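Local structure of structural protein VP1 (Trichodysplasia spinulosa-associated polyomavirus, 4U60) at the interface of chains A and B. The protein forms the pentameric building blocks of the polyomavirus outer capsid and binds sialylated glycolipids such as GM1 through their oligosaccharide. Coordinates in Å, arbitrary orientation; residue numbers count along the deposited sequence, not the author numbering. Chains: chain A/B, Structural protein VP1.

The interface of chains A and B. Residues chain A 38-41, 43; chain B 149, 167.
A:Ser39, A:Lys40 and A:Asp41 present a loop backbone to B:Gln167, the first residue of the 3-10 helix 167-170: A:Ser39 lies near helical angles, while A:Lys40 and A:Asp41 are extended. A direct hydrogen bond crosses here: the phenol OH of B:Tyr149 donates to carboxylate oxygen OD1 of A:Asp41, 2.7 Å away. The hydroxyl arrives on the syn side of the carboxylate but 34° out of its plane, and CG of A:Asp41 sits at the edge of the ring, with the carboxylate and ring planes turned 51° apart. The A:Asp41 side chain has CG anti to its carbonyl carbon (chi1 -68°), which sends the acid toward chain B. Within chain B, CG of B:Gln167 rests 3.5 Å above one face of the B:Tyr149 ring, toward its rim, and probably helps to hold the phenol in position. The B:Gln167 chain bends at chi2, and its CB lies 3.5 Å from the carbonyl O atoms of both A:Lys40 and A:Glu38. Its amide lies beside the A:Ser39 carbonyl, where NE2 is doubtfully close and its N-H points elsewhere. Two waters also bridge the chains. Water 1 is shared by the carbonyl O atoms of A:Lys40 and B:Gln167 and the backbone N of A:Tyr43; water 2 lies 2.8 Å from the carbonyl O of A:Ser39 and also meets NE2 of B:Gln167. The patch joins a loop in the long chain A segment between strands 22-29 and 69-74 to the chain B segment between strands 141-144 and 177-179, forming part of the contact between neighbouring jelly-roll subunits in the VP1 pentamer.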
# COMPACT_ATOMS: atom_id res chain seq x y z
N GLU A 38 -34.77 2.48 12.21
CA GLU A 38 -34.49 1.07 12.50
C GLU A 38 -35.69 0.13 12.38
O GLU A 38 -35.53 -1.09 12.46
CB GLU A 38 -33.89 0.95 13.91
CG GLU A 38 -34.94 1.26 14.98
CD GLU A 38 -34.44 1.31 16.40
OE1 GLU A 38 -33.24 1.34 16.66
OE2 GLU A 38 -35.29 1.33 17.31
N SER A 39 -36.90 0.69 12.23
CA SER A 39 -38.12 -0.11 12.12
C SER A 39 -38.56 -0.34 10.67
O SER A 39 -39.60 -0.97 10.44
CB SER A 39 -39.28 0.56 12.89
OG SER A 39 -39.85 1.62 12.14
N LYS A 40 -37.80 0.16 9.71
CA LYS A 40 -38.16 0.06 8.30
C LYS A 40 -37.13 -0.75 7.51
O LYS A 40 -35.97 -0.88 7.94
CB LYS A 40 -38.32 1.45 7.69
CG LYS A 40 -39.52 2.21 8.26
CD LYS A 40 -39.82 3.47 7.47
CE LYS A 40 -40.99 4.21 8.09
NZ LYS A 40 -41.39 5.38 7.27
N ASP A 41 -37.55 -1.28 6.37
CA ASP A 41 -36.63 -1.97 5.46
C ASP A 41 -35.55 -1.03 4.98
O ASP A 41 -35.72 0.20 5.00
CB ASP A 41 -37.36 -2.52 4.24
CG ASP A 41 -38.30 -3.65 4.57
OD1 ASP A 41 -38.47 -4.07 5.73
OD2 ASP A 41 -38.91 -4.13 3.59
N TYR A 43 -32.90 -0.18 6.39
CA TYR A 43 -32.15 0.49 7.46
C TYR A 43 -30.66 0.27 7.25
O TYR A 43 -30.23 -0.84 6.95
CB TYR A 43 -32.51 -0.08 8.83
CG TYR A 43 -31.85 0.60 10.02
CD1 TYR A 43 -31.88 1.97 10.15
CD2 TYR A 43 -31.21 -0.14 11.03
CE1 TYR A 43 -31.33 2.61 11.22
CE2 TYR A 43 -30.63 0.51 12.12
CZ TYR A 43 -30.72 1.90 12.21
OH TYR A 43 -30.21 2.64 13.25
N TYR B 149 -31.94 -8.28 6.71
CA TYR B 149 -32.56 -8.86 7.90
C TYR B 149 -33.44 -10.05 7.55
O TYR B 149 -33.71 -10.88 8.41
CB TYR B 149 -33.35 -7.84 8.70
CG TYR B 149 -34.74 -7.52 8.17
CD1 TYR B 149 -34.91 -6.53 7.21
CD2 TYR B 149 -35.86 -8.19 8.63
CE1 TYR B 149 -36.16 -6.22 6.71
CE2 TYR B 149 -37.13 -7.89 8.13
CZ TYR B 149 -37.27 -6.90 7.17
OH TYR B 149 -38.51 -6.55 6.67
N GLN B 167 -35.83 -5.66 11.35
CA GLN B 167 -35.20 -4.69 10.46
C GLN B 167 -33.97 -4.04 11.08
O GLN B 167 -33.02 -3.69 10.39
CB GLN B 167 -36.17 -3.59 10.07
CG GLN B 167 -37.42 -4.13 9.42
CD GLN B 167 -38.56 -4.28 10.41
OE1 GLN B 167 -38.58 -5.16 11.31
NE2 GLN B 167 -39.47 -3.37 10.32
O HOH W 1 -34.02 -2.85 7.69
O HOH W 2 -41.40 -2.50 11.86